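Local coordinates for 5'-deoxynucleotidase (Archaeoglobus fulgidus, PDB 1YNB), which probably hydrolyses 2'-deoxyribonucleoside 5'-phosphates to the deoxynucleoside and phosphate, as a metal-dependent homodimeric enzyme of the HD-domain family, at residues S26-L31 / S140-F145; K21-S26 / E37-H42; L128-V133 / R161-R166; V120-K125 / E150-A155. All blocks are in the same frame, centred on the assembly; numbering follows the deposited sequence.

Followed from the N terminus, the chain first closes the short loop of contact 2, where 37-42 turns back onto 21-26 and binds the loop after helix 8-18 to the start of helix 39-56. Residues 26-31, which share Ser26 with that contact, wait more than a hundred residues for 140-145 in contact 1, the long-range closure of the set, which crosses contact 2. Contacts 3 and 4 both join helix 117-135 to the segment around helix 154-166, and they cross each other as well as contact 1. Contact 2 is complete before either opens, yet it touches both: His42 approaches Asp124 of contact 4, and Arg25 packs on Leu128 of contact 3.

Contact 1: S26-L31 / S140-F145; sequences SGWLKL and SYAIRF
Tyr141 opens the contact from the 140-145 side: the edge of its ring, at CD2, lies 4.2 Å from Leu31 CG, a light touch near the surface. One residue on, Ala142 receives the end of the same leucine, with Leu31 CD2 3.6 Å from Ala142 CA. Phe145 then makes the largest contribution. Its chi1 of -71° sets CG anti to the carbonyl carbon, and the ring has Trp28 over a face and Leu31 at its edge. Trp28 CZ3 sits over that face displaced toward the rim, and comes within 3.4 Å of Phe145 CD2. The two six-membered rings have centroids 4.5 Å apart and planes inclined at 46°, an oblique pairing. At the phenyl edge, Leu31 CD2 approaches Phe145 CE2 at 3.7 Å, and Lys30 NZ lies near the ring plane beside CZ. Lys30 NZ donates to Gly27 O at 2.8 Å, on a lone pair in the carbonyl plane. An alanine in place of Phe145 would probably take the ring from against Trp28 CZ3 and Leu31, opening a gap there, with only CB left near the indole. The indole has other holds: its polar partner is Glu37, and Tyr135 meets Trp28 edge-to-face. The contact thus joins the loop before helix 39-56 to the 3-10 segment after helix 117-135. Its chemistry is apolar and aromatic across the interface, which implies that shape and ring packing, rather than directed polar bonds, set how these two loops fit together.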
loop_
_atom_site.group_PDB
_atom_site.type_symbol
_atom_site.label_atom_id
_atom_site.label_comp_id
_atom_site.label_asym_id
_atom_site.label_seq_id
_atom_site.Cartn_x
_atom_site.Cartn_y
_atom_site.Cartn_z
ATOM N N SER A 26 -2.229 -12.899 -13.201
ATOM C CA SER A 26 -2.653 -12.843 -14.609
ATOM C C SER A 26 -4.088 -12.926 -15.025
ATOM O O SER A 26 -4.426 -12.391 -16.111
ATOM C CB SER A 26 -1.869 -13.892 -15.421
ATOM O OG SER A 26 -2.227 -15.197 -14.970
ATOM N N GLY A 27 -4.903 -13.613 -14.236
ATOM C CA GLY A 27 -6.320 -13.790 -14.527
ATOM C C GLY A 27 -7.056 -12.482 -14.670
ATOM O O GLY A 27 -8.043 -12.379 -15.427
ATOM N N TRP A 28 -6.591 -11.458 -13.950
ATOM C CA TRP A 28 -7.231 -10.153 -14.039
ATOM C C TRP A 28 -6.982 -9.352 -15.311
ATOM O O TRP A 28 -7.794 -8.491 -15.648
ATOM C CB TRP A 28 -6.791 -9.245 -12.919
ATOM C CG TRP A 28 -6.920 -9.863 -11.530
ATOM C CD1 TRP A 28 -5.890 -10.136 -10.678
ATOM C CD2 TRP A 28 -8.125 -10.262 -10.869
ATOM N NE1 TRP A 28 -6.382 -10.693 -9.504
ATOM C CE2 TRP A 28 -7.756 -10.781 -9.599
ATOM C CE3 TRP A 28 -9.490 -10.246 -11.220
ATOM C CZ2 TRP A 28 -8.693 -11.268 -8.699
ATOM C CZ3 TRP A 28 -10.429 -10.740 -10.325
ATOM C CH2 TRP A 28 -10.025 -11.246 -9.066
ATOM N N LEU A 29 -5.857 -9.588 -15.965
ATOM C CA LEU A 29 -5.494 -8.827 -17.143
ATOM C C LEU A 29 -6.524 -8.887 -18.260
ATOM O O LEU A 29 -6.753 -7.875 -18.913
ATOM C CB LEU A 29 -4.153 -9.299 -17.690
ATOM C CG LEU A 29 -2.989 -9.154 -16.685
ATOM C CD1 LEU A 29 -1.810 -9.973 -17.188
ATOM C CD2 LEU A 29 -2.637 -7.693 -16.509
ATOM N N LYS A 30 -7.118 -10.061 -18.485
ATOM C CA LYS A 30 -8.104 -10.168 -19.559
ATOM C C LYS A 30 -9.384 -9.410 -19.251
ATOM O O LYS A 30 -10.186 -9.131 -20.177
ATOM C CB LYS A 30 -8.396 -11.635 -19.891
ATOM C CG LYS A 30 -9.078 -12.399 -18.815
ATOM C CD LYS A 30 -9.161 -13.873 -19.228
ATOM C CE LYS A 30 -9.790 -14.724 -18.132
ATOM N NZ LYS A 30 -9.039 -14.632 -16.812
ATOM N N LEU A 31 -9.599 -9.053 -17.984
ATOM C CA LEU A 31 -10.772 -8.272 -17.621
ATOM C C LEU A 31 -10.516 -6.792 -17.851
ATOM O O LEU A 31 -11.397 -5.971 -17.584
ATOM C CB LEU A 31 -11.142 -8.463 -16.159
ATOM C CG LEU A 31 -12.016 -9.649 -15.789
ATOM C CD1 LEU A 31 -11.331 -10.908 -16.234
ATOM C CD2 LEU A 31 -12.279 -9.663 -14.270
ATOM N N SER A 140 -17.521 -5.163 -13.391
ATOM C CA SER A 140 -18.536 -6.034 -12.842
ATOM C C SER A 140 -18.230 -7.503 -12.867
ATOM O O SER A 140 -18.497 -8.190 -11.891
ATOM C CB SER A 140 -19.873 -5.812 -13.558
ATOM O OG SER A 140 -20.340 -4.513 -13.216
ATOM N N TYR A 141 -17.682 -7.966 -13.988
ATOM C CA TYR A 141 -17.409 -9.382 -14.188
ATOM C C TYR A 141 -16.415 -9.951 -13.163
ATOM O O TYR A 141 -16.391 -11.154 -12.934
ATOM C CB TYR A 141 -16.876 -9.617 -15.592
ATOM C CG TYR A 141 -16.846 -11.082 -15.975
ATOM C CD1 TYR A 141 -18.005 -11.728 -16.410
ATOM C CD2 TYR A 141 -15.658 -11.817 -15.922
ATOM C CE1 TYR A 141 -17.983 -13.075 -16.791
ATOM C CE2 TYR A 141 -15.622 -13.154 -16.297
ATOM C CZ TYR A 141 -16.792 -13.772 -16.733
ATOM O OH TYR A 141 -16.774 -15.090 -17.124
ATOM N N ALA A 142 -15.612 -9.086 -12.558
ATOM C CA ALA A 142 -14.640 -9.566 -11.548
ATOM C C ALA A 142 -15.332 -10.409 -10.480
ATOM O O ALA A 142 -14.700 -11.269 -9.879
ATOM C CB ALA A 142 -13.944 -8.390 -10.889
ATOM N N ILE A 143 -16.613 -10.162 -10.227
ATOM C CA ILE A 143 -17.346 -10.892 -9.197
ATOM C C ILE A 143 -17.405 -12.393 -9.459
ATOM O O ILE A 143 -17.648 -13.159 -8.526
ATOM C CB ILE A 143 -18.810 -10.337 -8.988
ATOM C CG1 ILE A 143 -19.365 -10.811 -7.638
ATOM C CG2 ILE A 143 -19.759 -10.794 -10.115
ATOM C CD1 ILE A 143 -18.683 -10.136 -6.449
ATOM N N ARG A 144 -17.174 -12.817 -10.699
ATOM C CA ARG A 144 -17.239 -14.239 -10.996
ATOM C C ARG A 144 -16.123 -14.995 -10.286
ATOM O O ARG A 144 -16.274 -16.192 -10.001
ATOM C CB ARG A 144 -17.115 -14.512 -12.501
ATOM C CG ARG A 144 -18.280 -14.034 -13.357
ATOM C CD ARG A 144 -19.617 -14.514 -12.816
ATOM N NE ARG A 144 -20.699 -14.376 -13.791
ATOM C CZ ARG A 144 -21.025 -13.248 -14.422
ATOM N NH1 ARG A 144 -20.356 -12.120 -14.188
ATOM N NH2 ARG A 144 -22.023 -13.256 -15.309
ATOM N N PHE A 145 -14.994 -14.329 -10.051
ATOM C CA PHE A 145 -13.882 -14.990 -9.355
ATOM C C PHE A 145 -14.235 -15.242 -7.882
ATOM O O PHE A 145 -13.506 -15.949 -7.182
ATOM C CB PHE A 145 -12.589 -14.145 -9.441
ATOM C CG PHE A 145 -11.943 -14.107 -10.816
ATOM C CD1 PHE A 145 -10.882 -14.968 -11.135
ATOM C CD2 PHE A 145 -12.344 -13.165 -11.764
ATOM C CE1 PHE A 145 -10.222 -14.884 -12.372
ATOM C CE2 PHE A 145 -11.692 -13.072 -13.004
ATOM C CZ PHE A 145 -10.628 -13.930 -13.308
#

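Contact 2: K21-S26 / E37-H42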
loop_
_atom_site.group_PDB
_atom_site.type_symbol
_atom_site.label_atom_id
_atom_site.label_comp_id
_atom_site.label_asym_id
_atom_site.label_seq_id
_atom_site.Cartn_x
_atom_site.Cartn_y
_atom_site.Cartn_z
ATOM N N LYS A 21 6.972 -9.477 -6.785
ATOM C CA LYS A 21 6.327 -8.157 -6.656
ATOM C C LYS A 21 6.163 -7.635 -8.094
ATOM O O LYS A 21 5.469 -6.650 -8.322
ATOM C CB LYS A 21 7.196 -7.102 -5.968
ATOM C CG LYS A 21 7.842 -7.498 -4.630
ATOM C CD LYS A 21 8.581 -6.248 -4.038
ATOM C CE LYS A 21 9.173 -6.512 -2.633
ATOM N NZ LYS A 21 9.929 -5.299 -2.168
ATOM N N LEU A 22 6.825 -8.297 -9.032
ATOM C CA LEU A 22 6.829 -7.886 -10.428
ATOM C C LEU A 22 6.122 -8.927 -11.306
ATOM O O LEU A 22 6.289 -8.929 -12.508
ATOM C CB LEU A 22 8.278 -7.762 -10.904
ATOM C CG LEU A 22 9.172 -6.874 -10.034
ATOM C CD1 LEU A 22 10.663 -7.049 -10.397
ATOM C CD2 LEU A 22 8.691 -5.445 -10.194
ATOM N N THR A 23 5.389 -9.856 -10.696
ATOM C CA THR A 23 4.668 -10.876 -11.452
ATOM C C THR A 23 3.163 -10.598 -11.262
ATOM O O THR A 23 2.615 -10.749 -10.169
ATOM C CB THR A 23 4.983 -12.304 -10.901
ATOM O OG1 THR A 23 6.386 -12.567 -11.011
ATOM C CG2 THR A 23 4.221 -13.341 -11.677
ATOM N N PRO A 24 2.465 -10.173 -12.323
ATOM C CA PRO A 24 1.039 -9.921 -12.107
ATOM C C PRO A 24 0.217 -11.177 -11.857
ATOM O O PRO A 24 0.582 -12.267 -12.326
ATOM C CB PRO A 24 0.594 -9.224 -13.416
ATOM C CG PRO A 24 1.487 -9.793 -14.410
ATOM C CD PRO A 24 2.866 -9.897 -13.721
ATOM N N ARG A 25 -0.878 -11.020 -11.111
ATOM C CA ARG A 25 -1.856 -12.088 -10.928
ATOM C C ARG A 25 -2.563 -11.963 -12.308
ATOM O O ARG A 25 -3.367 -11.069 -12.531
ATOM C CB ARG A 25 -2.756 -11.742 -9.758
ATOM C CG ARG A 25 -1.986 -12.106 -8.419
ATOM C CD ARG A 25 -2.280 -13.612 -8.093
ATOM N NE ARG A 25 -3.634 -13.735 -7.585
ATOM C CZ ARG A 25 -4.197 -14.918 -7.295
ATOM N NH1 ARG A 25 -3.481 -16.022 -7.491
ATOM N NH2 ARG A 25 -5.431 -14.999 -6.837
ATOM N N SER A 26 -2.229 -12.899 -13.201
ATOM C CA SER A 26 -2.653 -12.843 -14.609
ATOM C C SER A 26 -4.088 -12.926 -15.025
ATOM O O SER A 26 -4.426 -12.391 -16.111
ATOM C CB SER A 26 -1.869 -13.892 -15.421
ATOM O OG SER A 26 -2.227 -15.197 -14.970
ATOM N N GLU A 37 -3.168 -6.626 -8.875
ATOM C CA GLU A 37 -2.325 -7.064 -7.748
ATOM C C GLU A 37 -1.199 -7.966 -8.294
ATOM O O GLU A 37 -1.336 -8.614 -9.352
ATOM C CB GLU A 37 -3.190 -7.871 -6.767
ATOM C CG GLU A 37 -4.133 -8.869 -7.451
ATOM C CD GLU A 37 -4.279 -10.193 -6.680
ATOM O OE1 GLU A 37 -4.872 -11.134 -7.251
ATOM O OE2 GLU A 37 -3.821 -10.254 -5.502
ATOM N N SER A 38 -0.090 -8.043 -7.561
ATOM C CA SER A 38 1.046 -8.882 -7.947
ATOM C C SER A 38 0.864 -10.218 -7.180
ATOM O O SER A 38 0.050 -10.309 -6.242
ATOM C CB SER A 38 2.388 -8.230 -7.533
ATOM O OG SER A 38 2.465 -8.108 -6.119
ATOM N N VAL A 39 1.595 -11.235 -7.592
ATOM C CA VAL A 39 1.512 -12.529 -6.887
ATOM C C VAL A 39 1.927 -12.298 -5.409
ATOM O O VAL A 39 1.294 -12.809 -4.486
ATOM C CB VAL A 39 2.426 -13.540 -7.565
ATOM C CG1 VAL A 39 2.487 -14.855 -6.710
ATOM C CG2 VAL A 39 1.857 -13.864 -8.948
ATOM N N ALA A 40 2.988 -11.526 -5.203
ATOM C CA ALA A 40 3.405 -11.119 -3.843
ATOM C C ALA A 40 2.239 -10.557 -2.994
ATOM O O ALA A 40 2.081 -10.924 -1.810
ATOM C CB ALA A 40 4.539 -10.045 -3.944
ATOM N N GLU A 41 1.434 -9.631 -3.552
ATOM C CA GLU A 41 0.311 -9.077 -2.814
ATOM C C GLU A 41 -0.767 -10.133 -2.498
ATOM O O GLU A 41 -1.368 -10.117 -1.417
ATOM C CB GLU A 41 -0.281 -7.895 -3.600
ATOM C CG GLU A 41 0.701 -6.695 -3.575
ATOM C CD GLU A 41 0.355 -5.611 -4.587
ATOM O OE1 GLU A 41 -0.277 -5.943 -5.618
ATOM O OE2 GLU A 41 0.745 -4.447 -4.361
ATOM N N HIS A 42 -1.040 -11.026 -3.461
ATOM C CA HIS A 42 -1.998 -12.124 -3.229
ATOM C C HIS A 42 -1.493 -12.994 -2.020
ATOM O O HIS A 42 -2.260 -13.286 -1.114
ATOM C CB HIS A 42 -2.089 -13.009 -4.488
ATOM C CG HIS A 42 -2.726 -14.346 -4.256
ATOM N ND1 HIS A 42 -4.009 -14.486 -3.790
ATOM C CD2 HIS A 42 -2.239 -15.604 -4.416
ATOM C CE1 HIS A 42 -4.298 -15.776 -3.674
ATOM N NE2 HIS A 42 -3.242 -16.474 -4.049
HETATM O O HOH W 1 -6.556 -12.545 -5.781
#
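The guanidinium of Arg25 lies flat on the imidazole of His42, with planes 3° apart and centres separated by 3.4 Å. His42 CG covers the middle of the guanidinium face, while Arg25 CZ lies over the centre of the histidine ring. At the guanidinium edge, Glu37 OE1 accepts from Arg25 NE at 2.9 Å in a nearly straight salt bridge (169° at the hydrogen). The oxygen is in the guanidinium plane, but NE meets the carboxylate from above, the two planes 87° apart. Bends at chi2 and chi3 fold the arginine back. A water accepts from Arg25 NH2 and donates to Glu37 OE1, which also takes the indole N-H of Trp28. Behind this cluster the backbones form a single bridge between Pro24 and Ser38, where Val39 N reaches Thr23 O at 2.8 Å and Arg25 N reaches Glu37 O at 3.0 Å. Thr23 CG2 packs beside Val39 CG2. Ser38 and Glu41 make a capping box that starts helix 39-56: Ser38 N donates to Glu41 OE1 and Glu41 N to Ser38 OG, which also bonds to Glu41 OE2 of the second subunit. No metal is bound to His42 here, and its ND1 bonds to Glu127. The chemistry is consistent with a second-shell role, if His42 is a metal ligand as in HD-domain enzymes: Glu37 probably helps to hold the rotation of Arg25, whose flat group covers one face of His42.

Contact 3: L128-V133 / R161-R166; sequences LAFQGV and RVLMER
Helix segments 128-133 and 161-166 run almost parallel, their axes 7° apart and 10.6 Å distant at closest approach, with Phe130 and Leu163 the nearest residues along the backbone. Leu163 is the main side chain between the helices. Its CG, anti to the backbone N (chi1 -161°), rests over the centre of the Phe130 ring in a CH-pi contact, 3.7 Å from the centroid and 11° off the ring normal. The two methyls part from there. Leu163 CD1 drops onto Ala129 CB at 3.7 Å, whereas Leu163 CD2 slides past Val133, meeting Val133 CG2 at 3.9 Å. This side-by-side packing belongs to the all-helical HD-domain fold, in which helix 154-166 here lies alongside helix 117-135, the helix that carries Asp124, which would probably belong to the metal site as in other HD-domain proteins. Met164 closes the contact next to Leu163: the bend at chi2 places Met164 SD 3.9 Å from Val133 CG2. An alanine in place of Phe130 would probably leave Leu163 CG without the aromatic face beneath it and open a gap into which the leucine could turn. The same phenyl group meets His15 of the second subunit edge-to-face and touches Ile14 of that subunit, while Leu163 also packs on that His15. Within the chain, Phe130 borders Arg45 of helix 39-56.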
loop_
_atom_site.group_PDB
_atom_site.type_symbol
_atom_site.label_atom_id
_atom_site.label_comp_id
_atom_site.label_asym_id
_atom_site.label_seq_id
_atom_site.Cartn_x
_atom_site.Cartn_y
_atom_site.Cartn_z
ATOM N N LEU A 128 -8.725 -14.676 -3.256
ATOM C CA LEU A 128 -9.234 -14.420 -4.618
ATOM C C LEU A 128 -10.664 -13.905 -4.572
ATOM O O LEU A 128 -11.000 -12.930 -5.270
ATOM C CB LEU A 128 -9.176 -15.710 -5.459
ATOM C CG LEU A 128 -9.831 -15.669 -6.851
ATOM C CD1 LEU A 128 -9.079 -14.713 -7.794
ATOM C CD2 LEU A 128 -9.748 -17.047 -7.403
ATOM N N ALA A 129 -11.530 -14.523 -3.761
ATOM C CA ALA A 129 -12.916 -14.057 -3.658
ATOM C C ALA A 129 -12.961 -12.613 -3.123
ATOM O O ALA A 129 -13.721 -11.783 -3.618
ATOM C CB ALA A 129 -13.763 -15.001 -2.733
ATOM N N PHE A 130 -12.168 -12.295 -2.098
ATOM C CA PHE A 130 -12.162 -10.915 -1.592
ATOM C C PHE A 130 -11.699 -9.933 -2.701
ATOM O O PHE A 130 -12.288 -8.849 -2.854
ATOM C CB PHE A 130 -11.186 -10.748 -0.403
ATOM C CG PHE A 130 -11.845 -10.944 0.928
ATOM C CD1 PHE A 130 -12.078 -12.233 1.417
ATOM C CD2 PHE A 130 -12.236 -9.848 1.681
ATOM C CE1 PHE A 130 -12.705 -12.408 2.684
ATOM C CE2 PHE A 130 -12.847 -9.989 2.912
ATOM C CZ PHE A 130 -13.086 -11.289 3.432
ATOM N N GLN A 131 -10.672 -10.329 -3.449
ATOM C CA GLN A 131 -10.114 -9.462 -4.494
ATOM C C GLN A 131 -11.131 -9.342 -5.648
ATOM O O GLN A 131 -11.221 -8.293 -6.311
ATOM C CB GLN A 131 -8.778 -9.992 -5.004
ATOM C CG GLN A 131 -8.073 -9.013 -5.984
ATOM C CD GLN A 131 -7.803 -7.621 -5.397
ATOM O OE1 GLN A 131 -6.871 -7.445 -4.597
ATOM N NE2 GLN A 131 -8.605 -6.622 -5.806
ATOM N N GLY A 132 -11.912 -10.392 -5.834
ATOM C CA GLY A 132 -12.963 -10.381 -6.862
ATOM C C GLY A 132 -14.057 -9.370 -6.498
ATOM O O GLY A 132 -14.536 -8.596 -7.357
ATOM N N VAL A 133 -14.479 -9.377 -5.231
ATOM C CA VAL A 133 -15.485 -8.441 -4.742
ATOM C C VAL A 133 -14.926 -7.025 -4.836
ATOM O O VAL A 133 -15.665 -6.109 -5.234
ATOM C CB VAL A 133 -15.877 -8.745 -3.287
ATOM C CG1 VAL A 133 -16.681 -7.602 -2.662
ATOM C CG2 VAL A 133 -16.753 -10.011 -3.266
ATOM N N ARG A 161 -19.298 -16.636 3.372
ATOM C CA ARG A 161 -20.723 -16.318 3.390
ATOM C C ARG A 161 -20.956 -14.844 3.719
ATOM O O ARG A 161 -21.772 -14.181 3.075
ATOM C CB ARG A 161 -21.480 -17.214 4.404
ATOM C CG ARG A 161 -22.977 -16.880 4.444
ATOM C CD ARG A 161 -23.780 -17.757 5.365
ATOM N NE ARG A 161 -25.207 -17.437 5.271
ATOM C CZ ARG A 161 -26.136 -17.929 6.092
ATOM N NH1 ARG A 161 -25.788 -18.764 7.066
ATOM N NH2 ARG A 161 -27.416 -17.605 5.940
ATOM N N VAL A 162 -20.249 -14.323 4.728
ATOM C CA VAL A 162 -20.420 -12.923 5.097
ATOM C C VAL A 162 -19.843 -11.999 4.009
ATOM O O VAL A 162 -20.436 -10.958 3.725
ATOM C CB VAL A 162 -19.785 -12.619 6.491
ATOM C CG1 VAL A 162 -19.856 -11.118 6.821
ATOM C CG2 VAL A 162 -20.573 -13.399 7.553
ATOM N N LEU A 163 -18.712 -12.387 3.411
ATOM C CA LEU A 163 -18.089 -11.596 2.331
ATOM C C LEU A 163 -19.146 -11.363 1.246
ATOM O O LEU A 163 -19.320 -10.237 0.760
ATOM C CB LEU A 163 -16.953 -12.376 1.669
ATOM C CG LEU A 163 -15.801 -11.815 0.803
ATOM C CD1 LEU A 163 -15.599 -12.709 -0.432
ATOM C CD2 LEU A 163 -15.940 -10.331 0.512
ATOM N N MET A 164 -19.807 -12.445 0.842
ATOM C CA MET A 164 -20.802 -12.350 -0.228
ATOM C C MET A 164 -22.147 -11.765 0.185
ATOM O O MET A 164 -22.898 -11.266 -0.674
ATOM C CB MET A 164 -20.969 -13.721 -0.902
ATOM C CG MET A 164 -19.645 -14.323 -1.495
ATOM S SD MET A 164 -18.836 -13.242 -2.732
ATOM C CE MET A 164 -19.809 -13.717 -4.261
ATOM N N GLU A 165 -22.477 -11.818 1.478
ATOM C CA GLU A 165 -23.722 -11.215 1.948
ATOM C C GLU A 165 -23.533 -9.704 1.891
ATOM O O GLU A 165 -24.421 -8.974 1.460
ATOM C CB GLU A 165 -24.014 -11.570 3.403
ATOM C CG GLU A 165 -24.441 -13.000 3.635
ATOM C CD GLU A 165 -24.805 -13.234 5.093
ATOM O OE1 GLU A 165 -23.946 -12.983 5.989
ATOM O OE2 GLU A 165 -25.958 -13.657 5.334
ATOM N N ARG A 166 -22.356 -9.249 2.322
ATOM C CA ARG A 166 -22.068 -7.825 2.374
ATOM C C ARG A 166 -21.671 -7.197 1.044
ATOM O O ARG A 166 -22.138 -6.094 0.735
ATOM C CB ARG A 166 -20.921 -7.532 3.366
ATOM C CG ARG A 166 -21.171 -7.918 4.821
ATOM C CD ARG A 166 -19.946 -7.558 5.729
ATOM N NE ARG A 166 -19.661 -6.111 5.797
ATOM C CZ ARG A 166 -18.687 -5.481 5.129
ATOM N NH1 ARG A 166 -17.877 -6.159 4.332
ATOM N NH2 ARG A 166 -18.539 -4.150 5.248
#

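Contact 4: V120-K125 / E150-A155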
loop_
_atom_site.group_PDB
_atom_site.type_symbol
_atom_site.label_atom_id
_atom_site.label_comp_id
_atom_site.label_asym_id
_atom_site.label_seq_id
_atom_site.Cartn_x
_atom_site.Cartn_y
_atom_site.Cartn_z
ATOM N N VAL A 120 -4.059 -23.268 3.809
ATOM C CA VAL A 120 -3.417 -22.551 2.718
ATOM C C VAL A 120 -4.333 -22.576 1.505
ATOM O O VAL A 120 -4.542 -21.547 0.843
ATOM C CB VAL A 120 -2.052 -23.182 2.352
ATOM C CG1 VAL A 120 -1.403 -22.422 1.170
ATOM C CG2 VAL A 120 -1.117 -23.109 3.569
ATOM N N SER A 121 -4.885 -23.750 1.219
ATOM C CA SER A 121 -5.771 -23.921 0.071
ATOM C C SER A 121 -7.007 -23.027 0.174
ATOM O O SER A 121 -7.362 -22.355 -0.796
ATOM C CB SER A 121 -6.219 -25.387 -0.047
ATOM O OG SER A 121 -6.948 -25.587 -1.250
ATOM N N ASP A 122 -7.665 -23.035 1.332
ATOM C CA ASP A 122 -8.850 -22.216 1.547
ATOM C C ASP A 122 -8.487 -20.715 1.510
ATOM O O ASP A 122 -9.255 -19.885 0.985
ATOM C CB ASP A 122 -9.485 -22.499 2.905
ATOM C CG ASP A 122 -10.537 -23.635 2.868
ATOM O OD1 ASP A 122 -10.749 -24.293 1.816
ATOM O OD2 ASP A 122 -11.151 -23.846 3.916
ATOM N N ALA A 123 -7.340 -20.375 2.087
ATOM C CA ALA A 123 -6.922 -18.953 2.126
ATOM C C ALA A 123 -6.657 -18.391 0.729
ATOM O O ALA A 123 -6.971 -17.220 0.471
ATOM C CB ALA A 123 -5.658 -18.786 3.029
ATOM N N ASP A 124 -6.065 -19.208 -0.139
ATOM C CA ASP A 124 -5.739 -18.869 -1.532
ATOM C C ASP A 124 -7.062 -18.511 -2.215
ATOM O O ASP A 124 -7.201 -17.440 -2.823
ATOM C CB ASP A 124 -5.107 -20.098 -2.209
ATOM C CG ASP A 124 -4.870 -19.911 -3.702
ATOM O OD1 ASP A 124 -4.883 -20.923 -4.432
ATOM O OD2 ASP A 124 -4.648 -18.762 -4.167
ATOM N N LYS A 125 -8.036 -19.400 -2.112
ATOM C CA LYS A 125 -9.362 -19.153 -2.727
ATOM C C LYS A 125 -10.151 -18.005 -2.081
ATOM O O LYS A 125 -10.855 -17.246 -2.758
ATOM C CB LYS A 125 -10.203 -20.435 -2.653
ATOM C CG LYS A 125 -9.597 -21.586 -3.409
ATOM C CD LYS A 125 -10.548 -22.775 -3.275
ATOM C CE LYS A 125 -9.843 -24.108 -3.378
ATOM N NZ LYS A 125 -10.750 -25.121 -2.730
ATOM N N GLU A 150 -15.308 -23.239 -3.902
ATOM C CA GLU A 150 -15.346 -24.466 -3.122
ATOM C C GLU A 150 -14.309 -24.391 -2.007
ATOM O O GLU A 150 -13.126 -24.560 -2.255
ATOM C CB GLU A 150 -15.024 -25.660 -4.023
ATOM C CG GLU A 150 -15.828 -25.754 -5.318
ATOM C CD GLU A 150 -17.321 -25.975 -5.091
ATOM O OE1 GLU A 150 -17.968 -26.596 -5.966
ATOM O OE2 GLU A 150 -17.853 -25.520 -4.051
ATOM N N LEU A 151 -14.759 -24.125 -0.790
ATOM C CA LEU A 151 -13.867 -24.041 0.353
ATOM C C LEU A 151 -14.054 -25.333 1.123
ATOM O O LEU A 151 -15.110 -25.953 1.020
ATOM C CB LEU A 151 -14.246 -22.847 1.223
ATOM C CG LEU A 151 -14.067 -21.504 0.481
ATOM C CD1 LEU A 151 -14.778 -20.394 1.233
ATOM C CD2 LEU A 151 -12.581 -21.200 0.301
ATOM N N LYS A 152 -13.044 -25.728 1.900
ATOM C CA LYS A 152 -13.110 -26.969 2.666
ATOM C C LYS A 152 -13.413 -26.765 4.138
ATOM O O LYS A 152 -14.148 -27.571 4.725
ATOM C CB LYS A 152 -11.792 -27.738 2.556
ATOM C CG LYS A 152 -11.297 -28.072 1.152
ATOM C CD LYS A 152 -9.896 -28.688 1.267
ATOM C CE LYS A 152 -9.061 -28.563 -0.014
ATOM N NZ LYS A 152 -7.577 -28.705 0.244
ATOM N N THR A 153 -12.869 -25.714 4.750
ATOM C CA THR A 153 -13.090 -25.499 6.182
ATOM C C THR A 153 -14.326 -24.702 6.550
ATOM O O THR A 153 -14.783 -23.853 5.788
ATOM C CB THR A 153 -11.871 -24.835 6.866
ATOM O OG1 THR A 153 -11.790 -23.439 6.504
ATOM C CG2 THR A 153 -10.597 -25.535 6.441
ATOM N N ASP A 154 -14.887 -24.990 7.724
ATOM C CA ASP A 154 -16.073 -24.285 8.167
ATOM C C ASP A 154 -15.757 -22.815 8.411
ATOM O O ASP A 154 -16.625 -21.958 8.263
ATOM C CB ASP A 154 -16.620 -24.878 9.466
ATOM C CG ASP A 154 -17.321 -26.229 9.256
ATOM O OD1 ASP A 154 -17.605 -26.627 8.096
ATOM O OD2 ASP A 154 -17.590 -26.880 10.290
ATOM N N ALA A 155 -14.528 -22.532 8.839
ATOM C CA ALA A 155 -14.138 -21.154 9.112
ATOM C C ALA A 155 -14.125 -20.349 7.802
ATOM O O ALA A 155 -14.581 -19.211 7.762
ATOM C CB ALA A 155 -12.749 -21.117 9.750
#
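Asp122 reaches from helix 117-135 to the turn that begins helix 154-166, where Thr153 is the N-cap residue. Both carboxylate oxygens of this buried aspartate are engaged at short range. Lys152 N donates to Asp122 OD1 at 2.7 Å in a nearly straight bond (171° at the hydrogen), on the syn lone pair. Asp122 OD2 accepts two bonds from one residue: Thr153 N comes to its syn lone pair at 2.7 Å, and Thr153 OG1 approaches nearly along the C-O axis, also at 2.7 Å. That hydroxyl, placed between the backbone N and the carbonyl carbon (chi1 74°), caps Ala156 N as well, so the aspartate positions the residue that starts the helix. Three donors thus hold the carboxylate in place, and their N-H and O-H dipoles would probably stabilise its negative charge. Leu151 completes the tight side, its CD2 against Lys125 CB at 3.9 Å and its side chain reaching on to Ala156 and Tyr160. The outer side is looser and built from lysines. The outstretched chain of Lys125 has NZ modelled 2.5 Å from Glu150 O, too short to be taken at face value. Lys152 NZ is 5.6 Å from Lys125 NZ, two like charges near each other but not in contact. Lys152 is an exposed residue with an extended chain, and it brings NZ only to 3.5 Å from Ser121 OG.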